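Cell wall binding protein cwp8 (Peptoclostridium difficile, PDB 5J6Q) probably anchors itself to the clostridial cell wall through three CWB2 modules, as a protein associated with the S-layer. Local coordinates at residues I16-R20 / A53-Q57; Y216-N222 / F244-K250; P330-K335 / K410-D414; A428-S432 / N497-N502; T447-L451 / S474-E478. Numbering follows the deposited sequence.

Followed from the N terminus, the five contacts illustrate how an elongated chain is closed piece by piece. Interaction 1 joins two helices beside the first mixed sheet; interaction 2, in series with it, pairs two strands of the Cwp8 domain 3 sheet, the nearest atoms of interactions 1 and 2 being about 19 Å apart. The other three lie among the CWB2 repeats. Interaction 3 closes a long loop from the first repeat to the second. Interaction 4 opens later in the second repeat and reaches the third, and interaction 5 falls wholly within that span, tying two parts of the second repeat together. Interactions 3 and 5 each approach interaction 4 to about 9 Å between nearest atoms.

Interaction 1. Residues I16-R20 / A53-Q57; sequences IEEVR and ATQLQ
Two short helices packed almost antiparallel, helix 13-24 and helix 53-61, make a compact helix pair beside the mixed sheet of the N-terminal part. Over residues 16-20 and 53-57 the axes come within 9.5 Å and their directions differ by 158°, and the closest backbone pairing sets Arg20 CA 5.2 Å from Ala53 CA. At the closest point the small Ala53 points its CB toward the other helix, 4.0 Å from Ile16 O and 3.5 Å from Arg20 NH1, so that the guanidinium lies with one face over it. One turn further along, Leu56, chi1 t and chi2 p, is a second bump. Its CD2 meets Val19 CG2 at 3.6 Å, and its CG lies 4.3 Å from Ile16 CG1, so that it fills the hollow between two residues one helical turn apart. Leu50, in the loop before the second helix, touches both Val19 and Leu56. Within its own helix, Arg20 NE forms a salt bridge with Glu17 OE2 at 3.1 Å, a weak hydrogen bond by its angle. No hydrogen bond crosses the interface, which is held by shape. Ile16, m then t, extends far enough for its CD1 to touch Gln57 OE1 at 3.3 Å.

Interaction 2. Residues Y216-N222 / F244-K250; sequences YALTFEN and FDIVLSK
Tyr216 lays one ring face over the aliphatic start of Lys250, a CH-pi contact with CB 4.2 Å from the ring centroid, at one end of an antiparallel beta ladder. The ladder joins the outermost strand 217-224 to strand 242-249 in the mixed sheet of Cwp8 domain 3. The strand axes approach to 4.8 Å, with N-to-C directions 152° apart. Ala217-Ser249, Thr219-Val247 and Glu221-Asp245 are hydrogen-bonded pairs (including Ala217 N to Ser249 O 2.9 Å, Ser249 N to Ala217 O 3.2 Å, Asp245 N to Glu221 O 2.8 Å); Leu218-Leu248 and Phe220-Ile246 are the non-hydrogen-bonded pairs between them. The latter four side chains share the face covered by helices 203-213 and 265-280, where Leu218 CG meets Leu248 CD1 at 3.7 Å. Phe220, chi1 m, reaches Phe244, chi1 p, at 3.8 Å between CE2 and CE1. On the other face Asp245 OD1 bonds Ser259, while OD2 accepts from Asn222 ND2 at 3.2 Å and, at 3.3 Å, from a water that also donates to Glu221 OE1 at 2.6 Å.

Interaction 3. Residues P330-K335 / K410-D414; sequences PLASQK and KQLKD
Gln334 is the side chain that defines this junction. With chi1 and chi2 both t, it stretches from the last turn of helix 329-334 to the loop following helix 401-410, where its OE1 accepts a hydrogen bond from Lys413 N at 3.1 Å. NE2 donates to a water at 3.1 Å, which in turn donates to Lys413 O at 2.9 Å, linking one glutamine to Lys413 N directly and to its O through water. Leu412, m then t, supplies the apolar wedge; its CD2 lies 4.1 Å from both Pro330 CB and Leu331 CD1 (Leu331 t then p). The closest CA atoms, those of Leu331 and Leu412, are 6.4 Å apart. Lys335, the first residue to leave the helical conformation, is m at chi1 and chi2 and t beyond, which brings its CE to 3.4 Å from Gln411 O. Gln411 directs its own amide to Glu394. A helix end docked against a loop joins the first CWB2 repeat to the second, as neighbouring modules of a Toprim-like alpha/beta fold.

Interaction 4. Residues A428-S432 / N497-N502; sequences ADAMS and NRKDTN. With SO4 (sulfate ion), chain C.
This is a polar contact between helical segments of two CWB2 repeats: residues 428-432, beginning on helix 427-430 of the second, meet the start of helix 498-509 of the third. CA atoms approach to 5.2 Å at Asp429-Arg498 and 5.3 Å at Ser432-Asn502. Asn497 is the N-cap, chi1 p, its OD1 accepting from Lys499 N at 2.9 Å and Asp500 N at 3.0 Å. Across the interface, Asn502 ND2 donates to Ser432 OG at 2.9 Å and also bonds Ile547. A water joins Ala428 O (2.7 Å), Ser432 OG (2.6 Å) and Arg498 O (2.7 Å). Ala428 CB sits 3.3 Å from Arg498 CZ, over one guanidinium face. Arg498, p at chi1, binds a sulfate, N and NE to O3 at 2.7 and 2.9 Å and NH2 to O4 at 2.9 Å; NH1 turns to Asp521 and Asn527, and Tyr523 holds the ion too. Although the sulfate probably came from the crystallisation liquor, a helix N terminus joined to an arginine makes an anion site, consistent with a pocket for an anionic ligand.

Interaction 5. Residues T447-L451 / S474-E478; sequences TGNEL and SKEVE
Residues 447-451 form an irregular loop leaving strand 444-447, extended at Thr447, folded into helical angles at Asn449 (-56/-28) and extended again at Glu450 and Leu451; residues 474-478 are an N-cap and the first turn of helix 475-484. Together they link an edge strand of the parallel sheet in the second CWB2 repeat to a helix of the same alpha/beta module. The nearest CA pairs are Glu450-Val477 at 5.7 Å and Asn449-Ser474 at 6.2 Å. Ser474, chi1 p, does double duty. As the N-cap its OG accepts from Val477 N at 3.1 Å and weakly from Glu476 N at 3.3 Å, while the same hydroxyl donates to Asn449 O at 3.2 Å, so the helix start and the loop share one oxygen. Val477, chi1 t, is the apolar plug, pressed into the concave side of the loop. Its CG1 touches Thr447 CG2 at 4.0 Å and Leu451 CB at 4.3 Å, and Leu451, t then p, continues along the helix to Leu481 and Ile484. The loop backbone wraps around the other methyl: Val477 CG2 lies 3.9 Å from both Glu450 CA and Leu451 N, and 3.3 Å from Asn449 O.

Interaction 1. Residues I16-R20 / A53-Q57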
# COMPACT_ATOMS: atom_id res chain seq x y z
N ILE A 16 -19.78 11.05 -21.80
CA ILE A 16 -20.47 12.07 -22.55
C ILE A 16 -21.10 11.58 -23.95
O ILE A 16 -22.21 12.00 -24.29
CB ILE A 16 -19.42 13.10 -22.75
CG1 ILE A 16 -19.04 13.69 -21.37
CG2 ILE A 16 -19.90 14.16 -23.77
CD1 ILE A 16 -17.82 14.65 -21.40
N GLU A 17 -20.41 10.70 -24.73
CA GLU A 17 -20.97 10.23 -26.01
C GLU A 17 -21.93 9.11 -25.72
O GLU A 17 -22.84 8.80 -26.48
CB GLU A 17 -19.86 9.74 -26.95
CG GLU A 17 -19.75 10.59 -28.20
CD GLU A 17 -20.90 10.35 -29.17
OE1 GLU A 17 -21.01 9.19 -29.68
OE2 GLU A 17 -21.68 11.30 -29.44
N GLU A 18 -21.73 8.49 -24.59
CA GLU A 18 -22.62 7.46 -24.12
C GLU A 18 -23.96 8.20 -23.87
O GLU A 18 -25.05 7.75 -24.27
CB GLU A 18 -22.03 6.85 -22.83
CG GLU A 18 -21.05 5.70 -23.09
CD GLU A 18 -20.54 5.02 -21.82
OE1 GLU A 18 -20.97 5.39 -20.70
OE2 GLU A 18 -19.70 4.11 -21.95
N VAL A 19 -23.87 9.38 -23.23
CA VAL A 19 -25.09 10.13 -22.93
C VAL A 19 -25.66 10.76 -24.24
O VAL A 19 -26.86 10.75 -24.43
CB VAL A 19 -24.71 11.20 -21.87
CG1 VAL A 19 -25.87 12.13 -21.69
CG2 VAL A 19 -24.32 10.54 -20.53
N ARG A 20 -24.79 11.33 -25.10
CA ARG A 20 -25.23 11.93 -26.37
C ARG A 20 -26.10 10.91 -27.14
O ARG A 20 -27.22 11.19 -27.54
CB ARG A 20 -23.99 12.41 -27.22
CG ARG A 20 -24.45 13.26 -28.38
CD ARG A 20 -23.38 13.99 -29.16
NE ARG A 20 -22.13 14.22 -28.45
CZ ARG A 20 -21.79 15.39 -27.91
NH1 ARG A 20 -22.60 16.43 -28.00
NH2 ARG A 20 -20.63 15.51 -27.29
N ALA A 53 -25.89 16.93 -24.57
CA ALA A 53 -24.63 16.51 -24.03
C ALA A 53 -23.73 17.62 -23.81
O ALA A 53 -22.87 17.53 -22.93
CB ALA A 53 -23.94 15.51 -24.92
N THR A 54 -23.87 18.68 -24.57
CA THR A 54 -22.91 19.74 -24.31
C THR A 54 -23.12 20.36 -22.83
O THR A 54 -22.16 20.81 -22.24
CB THR A 54 -23.09 20.90 -25.40
OG1 THR A 54 -22.86 20.30 -26.69
CG2 THR A 54 -22.10 22.11 -25.24
N GLN A 55 -24.33 20.42 -22.30
CA GLN A 55 -24.43 21.01 -20.93
C GLN A 55 -23.73 19.97 -19.99
O GLN A 55 -23.18 20.37 -19.00
CB GLN A 55 -25.92 21.15 -20.56
CG GLN A 55 -26.14 21.64 -19.05
CD GLN A 55 -27.61 21.68 -18.81
OE1 GLN A 55 -28.35 20.62 -18.76
NE2 GLN A 55 -28.13 22.82 -18.95
N LEU A 56 -23.67 18.63 -20.37
CA LEU A 56 -23.05 17.64 -19.46
C LEU A 56 -21.59 18.01 -19.40
O LEU A 56 -20.99 18.29 -18.32
CB LEU A 56 -23.28 16.16 -19.96
CG LEU A 56 -22.47 15.07 -19.13
CD1 LEU A 56 -22.72 15.24 -17.60
CD2 LEU A 56 -22.90 13.66 -19.42
N GLN A 57 -21.01 18.03 -20.64
CA GLN A 57 -19.63 18.46 -20.87
C GLN A 57 -19.27 19.76 -20.10
O GLN A 57 -18.21 19.81 -19.45
CB GLN A 57 -19.42 18.77 -22.36
CG GLN A 57 -17.98 19.09 -22.69
CD GLN A 57 -17.43 18.00 -23.60
OE1 GLN A 57 -16.63 17.16 -23.18
NE2 GLN A 57 -17.86 17.99 -24.88

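Interaction 2. Residues Y216-N222 / F244-K250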
# COMPACT_ATOMS: atom_id res chain seq x y z
N TYR A 216 -0.10 15.85 2.66
CA TYR A 216 -1.35 15.27 2.23
C TYR A 216 -2.01 14.64 3.42
O TYR A 216 -1.38 13.91 4.19
CB TYR A 216 -1.13 14.22 1.13
CG TYR A 216 -0.74 14.84 -0.19
CD1 TYR A 216 0.59 15.15 -0.47
CD2 TYR A 216 -1.69 15.11 -1.16
CE1 TYR A 216 0.95 15.72 -1.68
CE2 TYR A 216 -1.33 15.68 -2.38
CZ TYR A 216 -0.01 15.98 -2.63
OH TYR A 216 0.37 16.52 -3.83
N ALA A 217 -3.29 14.94 3.60
CA ALA A 217 -4.05 14.35 4.67
C ALA A 217 -4.54 13.08 4.07
O ALA A 217 -4.79 13.05 2.86
CB ALA A 217 -5.22 15.24 5.06
N LEU A 218 -4.64 12.04 4.87
CA LEU A 218 -5.11 10.77 4.36
C LEU A 218 -6.46 10.57 4.96
O LEU A 218 -6.62 10.73 6.15
CB LEU A 218 -4.19 9.58 4.74
CG LEU A 218 -4.35 8.32 3.88
CD1 LEU A 218 -3.22 7.35 4.18
CD2 LEU A 218 -5.63 7.58 4.18
N THR A 219 -7.42 10.21 4.15
CA THR A 219 -8.78 10.02 4.63
C THR A 219 -9.28 8.78 4.01
O THR A 219 -8.75 8.36 2.96
CB THR A 219 -9.63 11.28 4.33
OG1 THR A 219 -9.50 11.58 2.92
CG2 THR A 219 -9.14 12.51 5.15
N PHE A 220 -10.27 8.16 4.62
CA PHE A 220 -10.79 6.90 4.09
C PHE A 220 -12.21 7.08 3.56
O PHE A 220 -12.88 8.04 3.93
CB PHE A 220 -10.80 5.81 5.16
CG PHE A 220 -9.44 5.42 5.70
CD1 PHE A 220 -9.02 5.85 6.94
CD2 PHE A 220 -8.59 4.61 4.96
CE1 PHE A 220 -7.77 5.49 7.44
CE2 PHE A 220 -7.34 4.25 5.46
CZ PHE A 220 -6.94 4.68 6.70
N GLU A 221 -12.67 6.15 2.71
CA GLU A 221 -14.02 6.24 2.17
C GLU A 221 -14.42 4.89 1.65
O GLU A 221 -13.57 4.02 1.49
CB GLU A 221 -14.10 7.31 1.07
CG GLU A 221 -14.53 8.66 1.62
CD GLU A 221 -13.82 9.82 0.95
OE1 GLU A 221 -13.86 9.88 -0.30
OE2 GLU A 221 -13.21 10.66 1.67
N ASN A 222 -15.72 4.72 1.41
CA ASN A 222 -16.35 3.50 0.90
C ASN A 222 -15.77 2.25 1.54
O ASN A 222 -15.48 1.27 0.87
CB ASN A 222 -16.23 3.45 -0.62
CG ASN A 222 -16.89 4.64 -1.25
OD1 ASN A 222 -18.12 4.71 -1.31
ND2 ASN A 222 -16.15 5.65 -1.72
N PHE A 244 -11.83 -0.60 0.09
CA PHE A 244 -11.89 0.71 0.66
C PHE A 244 -11.18 1.63 -0.23
O PHE A 244 -10.43 1.23 -1.14
CB PHE A 244 -11.37 0.79 2.13
CG PHE A 244 -9.89 0.59 2.41
CD1 PHE A 244 -9.06 1.67 2.59
CD2 PHE A 244 -9.37 -0.67 2.57
CE1 PHE A 244 -7.71 1.48 2.92
CE2 PHE A 244 -8.03 -0.85 2.90
CZ PHE A 244 -7.21 0.22 3.07
N ASP A 245 -11.44 2.87 0.01
CA ASP A 245 -10.90 3.99 -0.75
C ASP A 245 -9.98 4.77 0.16
O ASP A 245 -10.31 5.00 1.34
CB ASP A 245 -12.03 4.96 -1.26
CG ASP A 245 -12.66 4.62 -2.63
OD1 ASP A 245 -12.49 3.46 -3.13
OD2 ASP A 245 -13.35 5.51 -3.20
N ILE A 246 -8.86 5.19 -0.42
CA ILE A 246 -7.83 5.96 0.23
C ILE A 246 -7.82 7.27 -0.49
O ILE A 246 -7.64 7.23 -1.70
CB ILE A 246 -6.42 5.25 0.04
CG1 ILE A 246 -6.42 3.87 0.62
CG2 ILE A 246 -5.33 6.09 0.63
CD1 ILE A 246 -5.26 2.99 0.08
N VAL A 247 -7.93 8.41 0.21
CA VAL A 247 -7.96 9.70 -0.43
C VAL A 247 -6.84 10.59 0.09
O VAL A 247 -6.74 10.80 1.29
CB VAL A 247 -9.36 10.34 -0.11
CG1 VAL A 247 -9.51 11.70 -0.79
CG2 VAL A 247 -10.48 9.39 -0.53
N LEU A 248 -6.03 11.15 -0.82
CA LEU A 248 -4.95 12.03 -0.42
C LEU A 248 -5.30 13.43 -0.88
O LEU A 248 -5.64 13.59 -2.04
CB LEU A 248 -3.59 11.63 -1.03
CG LEU A 248 -3.06 10.26 -0.63
CD1 LEU A 248 -3.09 10.16 0.91
CD2 LEU A 248 -3.87 9.16 -1.28
N SER A 249 -5.21 14.44 0.00
CA SER A 249 -5.55 15.81 -0.36
C SER A 249 -4.63 16.85 0.27
O SER A 249 -4.02 16.63 1.33
CB SER A 249 -6.98 16.15 0.09
OG SER A 249 -7.86 15.04 0.02
N LYS A 250 -4.56 17.99 -0.40
CA LYS A 250 -3.75 19.14 0.03
C LYS A 250 -4.33 20.42 -0.59
O LYS A 250 -4.93 20.35 -1.66
CB LYS A 250 -2.30 18.95 -0.42
CG LYS A 250 -1.31 19.65 0.48
CD LYS A 250 0.11 19.30 0.09
CE LYS A 250 1.07 20.40 0.43
NZ LYS A 250 2.42 20.12 -0.12
O HOH W 1 -14.61 8.39 -2.30

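Interaction 3. Residues P330-K335 / K410-D414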
# COMPACT_ATOMS: atom_id res chain seq x y z
N PRO A 330 31.19 3.18 14.76
CA PRO A 330 31.30 4.11 15.91
C PRO A 330 31.74 5.48 15.42
O PRO A 330 31.48 6.43 16.09
CB PRO A 330 32.29 3.39 16.83
CG PRO A 330 33.00 2.45 15.94
CD PRO A 330 31.99 1.96 15.01
N LEU A 331 32.38 5.57 14.23
CA LEU A 331 32.84 6.80 13.68
C LEU A 331 31.66 7.60 13.15
O LEU A 331 31.56 8.80 13.50
CB LEU A 331 33.88 6.60 12.53
CG LEU A 331 34.34 7.96 12.00
CD1 LEU A 331 34.79 8.82 13.24
CD2 LEU A 331 35.42 7.86 11.04
N ALA A 332 30.75 6.95 12.31
CA ALA A 332 29.56 7.65 11.84
C ALA A 332 28.69 8.03 13.05
O ALA A 332 28.03 9.08 13.00
CB ALA A 332 28.72 6.80 10.89
N SER A 333 28.65 7.23 14.08
CA SER A 333 27.79 7.57 15.21
C SER A 333 28.39 8.73 15.98
O SER A 333 27.66 9.60 16.47
CB SER A 333 27.65 6.39 16.17
OG SER A 333 26.56 5.54 15.85
N GLN A 334 29.74 8.74 16.11
CA GLN A 334 30.41 9.78 16.90
C GLN A 334 30.40 11.13 16.27
O GLN A 334 30.08 12.09 16.96
CB GLN A 334 31.86 9.41 17.21
CG GLN A 334 32.31 10.09 18.49
CD GLN A 334 33.42 9.33 19.16
OE1 GLN A 334 34.58 9.49 18.81
NE2 GLN A 334 33.08 8.45 20.08
N LYS A 335 30.75 11.19 14.97
CA LYS A 335 30.78 12.42 14.18
C LYS A 335 29.39 12.74 13.62
O LYS A 335 29.27 13.64 12.77
CB LYS A 335 31.80 12.29 13.03
CG LYS A 335 33.25 11.98 13.51
CD LYS A 335 33.67 12.69 14.86
CE LYS A 335 34.89 11.98 15.49
NZ LYS A 335 35.22 12.39 16.92
N LYS A 410 41.76 5.64 15.57
CA LYS A 410 42.38 6.87 16.07
C LYS A 410 41.48 8.11 15.98
O LYS A 410 41.63 9.01 16.81
CB LYS A 410 43.68 7.11 15.31
CG LYS A 410 44.82 6.24 15.79
CD LYS A 410 46.17 6.83 15.36
CE LYS A 410 47.02 5.80 14.63
NZ LYS A 410 47.63 6.36 13.39
N GLN A 411 40.56 8.16 14.98
CA GLN A 411 39.61 9.27 14.80
C GLN A 411 38.53 9.27 15.89
O GLN A 411 37.72 10.19 15.96
CB GLN A 411 38.91 9.19 13.45
CG GLN A 411 39.83 9.38 12.27
CD GLN A 411 40.05 10.86 11.99
OE1 GLN A 411 39.49 11.76 12.69
NE2 GLN A 411 40.83 11.12 10.95
N LEU A 412 38.51 8.26 16.73
CA LEU A 412 37.53 8.18 17.81
C LEU A 412 38.17 8.81 19.07
O LEU A 412 39.37 8.98 19.10
CB LEU A 412 37.15 6.70 18.16
CG LEU A 412 36.55 5.79 17.03
CD1 LEU A 412 36.35 4.37 17.62
CD2 LEU A 412 35.15 6.31 16.49
N LYS A 413 37.37 9.15 20.09
CA LYS A 413 37.91 9.67 21.34
C LYS A 413 38.44 8.51 22.21
O LYS A 413 37.72 7.52 22.38
CB LYS A 413 36.81 10.44 22.09
CG LYS A 413 36.30 11.66 21.33
CD LYS A 413 34.78 11.68 21.26
CE LYS A 413 34.16 12.19 22.55
NZ LYS A 413 34.06 11.11 23.57
N ASP A 414 39.68 8.61 22.75
CA ASP A 414 40.32 7.60 23.59
C ASP A 414 39.62 7.36 24.93
O ASP A 414 40.05 6.51 25.70
CB ASP A 414 41.76 8.02 23.87
CG ASP A 414 41.87 9.46 24.33
OD1 ASP A 414 42.53 10.25 23.63
OD2 ASP A 414 41.28 9.79 25.39
O HOH W 2 34.98 6.72 21.82

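Interaction 4. Residues A428-S432 / N497-N502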
# COMPACT_ATOMS: atom_id res chain seq x y z
N ALA A 428 31.28 -11.08 7.98
CA ALA A 428 29.95 -11.55 8.22
C ALA A 428 29.73 -11.77 9.76
O ALA A 428 28.58 -11.70 10.12
CB ALA A 428 29.77 -12.85 7.51
N ASP A 429 30.82 -12.09 10.61
CA ASP A 429 30.68 -12.23 12.08
C ASP A 429 30.76 -10.89 12.72
O ASP A 429 30.12 -10.64 13.76
CB ASP A 429 31.82 -13.06 12.74
CG ASP A 429 31.71 -14.53 12.50
OD1 ASP A 429 30.58 -15.01 12.13
OD2 ASP A 429 32.71 -15.21 12.67
N ALA A 430 31.60 -10.04 12.14
CA ALA A 430 31.89 -8.72 12.66
C ALA A 430 30.72 -7.79 12.59
O ALA A 430 30.45 -7.15 13.60
CB ALA A 430 33.06 -8.13 11.90
N MET A 431 30.03 -7.69 11.42
CA MET A 431 28.86 -6.85 11.20
C MET A 431 27.83 -6.94 12.31
O MET A 431 27.08 -6.03 12.51
CB MET A 431 28.19 -7.35 9.97
CG MET A 431 27.19 -6.45 9.52
SD MET A 431 28.01 -4.98 8.82
CE MET A 431 29.03 -5.77 7.59
N SER A 432 27.77 -8.05 12.97
CA SER A 432 26.86 -8.30 14.06
C SER A 432 27.13 -7.40 15.32
O SER A 432 26.21 -7.13 16.14
CB SER A 432 26.98 -9.78 14.37
OG SER A 432 26.11 -10.57 13.57
N ASN A 497 28.48 -20.55 12.50
CA ASN A 497 28.31 -19.75 11.28
C ASN A 497 27.86 -18.35 11.68
O ASN A 497 27.67 -18.06 12.87
CB ASN A 497 27.32 -20.43 10.30
CG ASN A 497 25.97 -20.65 10.90
OD1 ASN A 497 25.34 -19.66 11.40
ND2 ASN A 497 25.49 -21.92 11.03
N ARG A 498 27.73 -17.50 10.70
CA ARG A 498 27.41 -16.11 10.92
C ARG A 498 26.02 -15.84 11.58
O ARG A 498 25.88 -14.81 12.22
CB ARG A 498 27.49 -15.35 9.55
CG ARG A 498 26.23 -15.57 8.72
CD ARG A 498 26.44 -15.10 7.28
NE ARG A 498 27.68 -15.65 6.69
CZ ARG A 498 28.30 -15.14 5.62
NH1 ARG A 498 27.83 -14.05 5.03
NH2 ARG A 498 29.35 -15.75 5.10
N LYS A 499 25.03 -16.76 11.39
CA LYS A 499 23.72 -16.60 11.95
C LYS A 499 23.87 -16.99 13.49
O LYS A 499 23.26 -16.29 14.33
CB LYS A 499 22.63 -17.42 11.27
CG LYS A 499 22.41 -16.93 9.84
CD LYS A 499 21.61 -17.83 9.05
CE LYS A 499 20.17 -17.54 9.33
NZ LYS A 499 19.79 -16.23 8.82
N ASP A 500 24.64 -18.02 13.81
CA ASP A 500 24.90 -18.35 15.22
C ASP A 500 25.69 -17.23 15.88
O ASP A 500 25.40 -16.90 16.99
CB ASP A 500 25.61 -19.66 15.38
CG ASP A 500 24.85 -20.78 14.78
OD1 ASP A 500 23.55 -20.73 14.86
OD2 ASP A 500 25.51 -21.67 14.16
N THR A 501 26.66 -16.64 15.22
CA THR A 501 27.33 -15.47 15.85
C THR A 501 26.35 -14.32 16.11
O THR A 501 26.40 -13.65 17.17
CB THR A 501 28.41 -14.98 14.94
OG1 THR A 501 29.33 -16.09 14.72
CG2 THR A 501 29.12 -13.73 15.44
N ASN A 502 25.51 -14.01 15.10
CA ASN A 502 24.55 -12.93 15.24
C ASN A 502 23.69 -13.28 16.43
O ASN A 502 23.51 -12.37 17.28
CB ASN A 502 23.69 -12.78 14.02
CG ASN A 502 22.77 -11.63 14.00
OD1 ASN A 502 21.50 -11.85 13.84
ND2 ASN A 502 23.25 -10.44 14.08
S SO4 C . 29.57 -18.88 7.47
O1 SO4 C . 28.64 -19.91 7.18
O2 SO4 C . 30.61 -19.40 8.16
O3 SO4 C . 28.91 -17.78 8.25
O4 SO4 C . 30.06 -18.34 6.21
O HOH W 3 27.28 -12.54 12.39

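Interaction 5. Residues T447-L451 / S474-E478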
# COMPACT_ATOMS: atom_id res chain seq x y z
N THR A 447 42.35 -7.54 12.68
CA THR A 447 43.73 -8.00 12.79
C THR A 447 44.03 -9.23 11.91
O THR A 447 43.12 -10.01 11.54
CB THR A 447 44.05 -8.30 14.28
OG1 THR A 447 45.46 -8.56 14.42
CG2 THR A 447 43.25 -9.51 14.81
N GLY A 448 45.31 -9.37 11.54
CA GLY A 448 45.75 -10.48 10.72
C GLY A 448 46.14 -11.56 11.69
O GLY A 448 45.71 -11.53 12.84
N ASN A 449 46.96 -12.50 11.25
CA ASN A 449 47.38 -13.61 12.09
C ASN A 449 48.04 -13.19 13.39
O ASN A 449 47.96 -13.92 14.38
CB ASN A 449 48.31 -14.51 11.31
CG ASN A 449 47.48 -15.41 10.45
OD1 ASN A 449 47.74 -15.54 9.25
ND2 ASN A 449 46.43 -16.01 11.00
N GLU A 450 48.66 -12.02 13.40
CA GLU A 450 49.29 -11.52 14.62
C GLU A 450 49.00 -10.03 14.81
O GLU A 450 49.08 -9.23 13.88
CB GLU A 450 50.81 -11.77 14.59
CG GLU A 450 51.54 -11.09 13.45
CD GLU A 450 53.03 -11.39 13.46
OE1 GLU A 450 53.83 -10.44 13.57
OE2 GLU A 450 53.40 -12.59 13.36
N LEU A 451 48.67 -9.67 16.05
CA LEU A 451 48.35 -8.30 16.46
C LEU A 451 49.53 -7.34 16.25
O LEU A 451 50.63 -7.60 16.72
CB LEU A 451 47.96 -8.34 17.94
CG LEU A 451 47.30 -7.07 18.48
CD1 LEU A 451 45.91 -6.92 17.90
CD2 LEU A 451 47.23 -7.17 19.98
N SER A 474 43.05 -15.64 15.57
CA SER A 474 43.88 -16.72 16.11
C SER A 474 43.93 -16.70 17.63
O SER A 474 43.80 -15.65 18.26
CB SER A 474 45.30 -16.63 15.56
OG SER A 474 46.07 -15.70 16.30
N LYS A 475 44.12 -17.89 18.22
CA LYS A 475 44.20 -18.09 19.66
C LYS A 475 45.47 -17.44 20.20
O LYS A 475 45.59 -17.22 21.39
CB LYS A 475 44.15 -19.60 19.97
CG LYS A 475 44.34 -19.98 21.43
CD LYS A 475 44.43 -21.50 21.55
CE LYS A 475 44.48 -21.99 22.97
NZ LYS A 475 44.41 -23.48 23.02
N GLU A 476 46.40 -17.12 19.30
CA GLU A 476 47.64 -16.45 19.66
C GLU A 476 47.35 -14.96 19.92
O GLU A 476 47.82 -14.38 20.91
CB GLU A 476 48.69 -16.59 18.54
CG GLU A 476 48.28 -17.57 17.45
CD GLU A 476 49.36 -18.58 17.15
OE1 GLU A 476 49.84 -19.24 18.10
OE2 GLU A 476 49.72 -18.72 15.96
N VAL A 477 46.56 -14.33 19.03
CA VAL A 477 46.15 -12.93 19.17
C VAL A 477 45.39 -12.81 20.47
O VAL A 477 45.53 -11.85 21.22
CB VAL A 477 45.29 -12.52 17.95
CG1 VAL A 477 44.67 -11.14 18.18
CG2 VAL A 477 46.14 -12.51 16.69
N GLU A 478 44.57 -13.82 20.74
CA GLU A 478 43.80 -13.89 21.97
C GLU A 478 44.70 -13.83 23.20
O GLU A 478 44.44 -13.06 24.12
CB GLU A 478 43.02 -15.20 21.99
CG GLU A 478 42.00 -15.22 23.10
CD GLU A 478 41.38 -16.58 23.23
OE1 GLU A 478 41.47 -17.37 22.25
OE2 GLU A 478 40.79 -16.84 24.31